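Local coordinates for protein putative malic enzyme ((S)-malate:NAD+ oxidoreductase (decarboxylating)) (PDB 2A9F) that probably catalyses the NAD-dependent oxidative decarboxylation of (S)-malate, with magnesium or manganese as the divalent metal cofactor, at residues A[121-124]-A[125-129]. Residues are numbered along the deposited sequence; the frame is centred on the assembly and turned at random.
Sequences ISIV and KALAP
Lys125 and Ile121 meet one turn apart on the same helix, through both backbone and side chain. The amide N of Lys125 donates to the carbonyl O of Ile121 at 3.1 Å, with an N-H...O angle of 154°. The two side chains leave the helix in a common direction. Their contact is between CD1 of Ile121 and CD of Lys125, at 3.9 Å. The lysine chain is extended through chi2, which carries CD to this methyl. A bend at chi3 (65°) then turns the end of the chain, which carries NZ. That atom forms a salt bridge with Glu154 of helix 143-154, the same helix that packs on Ile121. Nearer the backbone, CB of Lys125 lies 3.3 Å from Ile121 O.

Val124 contributes mainly through its carbonyl O. This atom accepts from the N of Ala128 at 2.7 Å. It also takes a weak bond from the N of Leu127 at 2.8 Å. Ile123 O also takes two amides, Ala126 N and Leu127 N, both weakly. Bonds to the third and fourth residue ahead are mixed here, and most of them are weak. Helix 117-127 follows strand 106-111 and precedes strand 133-136, both in the parallel sheet of the malic enzyme N-terminal domain. It is thus the helix of a beta-alpha-beta crossover, and strand 67-72 lies between the two strands it joins.

Leu127 has CG anti to its own carbonyl carbon (chi1 -71°), which directs the side chain back along the helix. Its CD1 rests 4.0 Å from CG2 of Ile123. This face meets the second subunit: Ile123 packs on Ile123 of that chain, and Leu127 on its Ile110.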
ATOM      1  N   ILE A 121      -6.623  13.930   3.266  1.00 52.42           N
ATOM      2  CA  ILE A 121      -7.420  13.783   2.051  1.00 52.64           C
ATOM      3  C   ILE A 121      -6.512  13.965   0.856  1.00 51.30           C
ATOM      4  O   ILE A 121      -6.718  13.365  -0.186  1.00 51.67           O
ATOM      5  CB  ILE A 121      -8.636  14.780   2.002  1.00 53.22           C
ATOM      6  CG1 ILE A 121      -8.351  15.960   1.080  1.00 55.74           C
ATOM      7  CG2 ILE A 121      -8.965  15.286   3.391  1.00 53.15           C
ATOM      8  CD1 ILE A 121      -8.701  15.707  -0.388  1.00 57.57           C
ATOM      9  N   SER A 122      -5.469  14.758   1.032  1.00 51.56           N
ATOM     10  CA  SER A 122      -4.528  15.010  -0.045  1.00 51.06           C
ATOM     11  C   SER A 122      -3.542  13.862  -0.266  1.00 50.49           C
ATOM     12  O   SER A 122      -3.024  13.686  -1.379  1.00 48.30           O
ATOM     13  CB  SER A 122      -3.786  16.311   0.239  1.00 52.35           C
ATOM     14  OG  SER A 122      -4.721  17.378   0.264  1.00 55.08           O
ATOM     15  N   ILE A 123      -3.291  13.089   0.794  1.00 50.00           N
ATOM     16  CA  ILE A 123      -2.383  11.929   0.732  1.00 48.95           C
ATOM     17  C   ILE A 123      -3.068  10.800  -0.030  1.00 49.34           C
ATOM     18  O   ILE A 123      -2.499  10.209  -0.950  1.00 49.79           O
ATOM     19  CB  ILE A 123      -2.027  11.404   2.151  1.00 48.97           C
ATOM     20  CG1 ILE A 123      -0.829  12.175   2.712  1.00 47.49           C
ATOM     21  CG2 ILE A 123      -1.729   9.902   2.101  1.00 46.94           C
ATOM     22  CD1 ILE A 123      -0.741  12.134   4.216  1.00 48.23           C
ATOM     23  N   VAL A 124      -4.296  10.509   0.380  1.00 47.61           N
ATOM     24  CA  VAL A 124      -5.105   9.471  -0.230  1.00 45.78           C
ATOM     25  C   VAL A 124      -5.406   9.794  -1.685  1.00 46.84           C
ATOM     26  O   VAL A 124      -5.323   8.921  -2.544  1.00 45.10           O
ATOM     27  CB  VAL A 124      -6.423   9.306   0.533  1.00 44.22           C
ATOM     28  CG1 VAL A 124      -7.416   8.511  -0.289  1.00 39.65           C
ATOM     29  CG2 VAL A 124      -6.148   8.633   1.866  1.00 44.63           C
ATOM     30  N   LYS A 125      -5.747  11.047  -1.970  1.00 46.89           N
ATOM     31  CA  LYS A 125      -6.049  11.420  -3.345  1.00 47.90           C
ATOM     32  C   LYS A 125      -4.831  11.075  -4.215  1.00 46.12           C
ATOM     33  O   LYS A 125      -4.959  10.644  -5.360  1.00 44.98           O
ATOM     34  CB  LYS A 125      -6.382  12.920  -3.432  1.00 49.37           C
ATOM     35  CG  LYS A 125      -7.600  13.237  -4.286  1.00 52.06           C
ATOM     36  CD  LYS A 125      -8.057  14.687  -4.108  1.00 56.29           C
ATOM     37  CE  LYS A 125      -7.005  15.669  -4.613  1.00 57.67           C
ATOM     38  NZ  LYS A 125      -7.290  17.076  -4.226  1.00 57.45           N
ATOM     39  N   ALA A 126      -3.643  11.249  -3.656  1.00 45.04           N
ATOM     40  CA  ALA A 126      -2.436  10.952  -4.402  1.00 45.50           C
ATOM     41  C   ALA A 126      -2.212   9.436  -4.540  1.00 46.38           C
ATOM     42  O   ALA A 126      -1.531   8.981  -5.465  1.00 47.40           O
ATOM     43  CB  ALA A 126      -1.247  11.618  -3.730  1.00 45.07           C
ATOM     44  N   LEU A 127      -2.782   8.666  -3.616  1.00 45.38           N
ATOM     45  CA  LEU A 127      -2.659   7.215  -3.634  1.00 45.81           C
ATOM     46  C   LEU A 127      -3.681   6.616  -4.573  1.00 46.15           C
ATOM     47  O   LEU A 127      -3.427   5.597  -5.215  1.00 47.54           O
ATOM     48  CB  LEU A 127      -2.906   6.627  -2.244  1.00 46.30           C
ATOM     49  CG  LEU A 127      -1.869   6.850  -1.155  1.00 46.24           C
ATOM     50  CD1 LEU A 127      -2.436   6.446   0.177  1.00 44.62           C
ATOM     51  CD2 LEU A 127      -0.624   6.056  -1.481  1.00 46.98           C
ATOM     52  N   ALA A 128      -4.834   7.269  -4.658  1.00 44.89           N
ATOM     53  CA  ALA A 128      -5.942   6.781  -5.468  1.00 43.86           C
ATOM     54  C   ALA A 128      -5.568   5.998  -6.737  1.00 42.84           C
ATOM     55  O   ALA A 128      -6.120   4.940  -6.988  1.00 39.47           O
ATOM     56  CB  ALA A 128      -6.879   7.935  -5.801  1.00 44.30           C
ATOM     57  N   PRO A 129      -4.619   6.507  -7.540  1.00 44.08           N
ATOM     58  CA  PRO A 129      -4.209   5.822  -8.769  1.00 44.11           C
ATOM     59  C   PRO A 129      -3.900   4.348  -8.563  1.00 45.29           C
ATOM     60  O   PRO A 129      -4.264   3.505  -9.381  1.00 44.67           O
ATOM     61  CB  PRO A 129      -2.969   6.598  -9.196  1.00 44.37           C
ATOM     62  CG  PRO A 129      -3.254   7.965  -8.717  1.00 45.76           C
ATOM     63  CD  PRO A 129      -3.829   7.738  -7.348  1.00 45.28           C
TER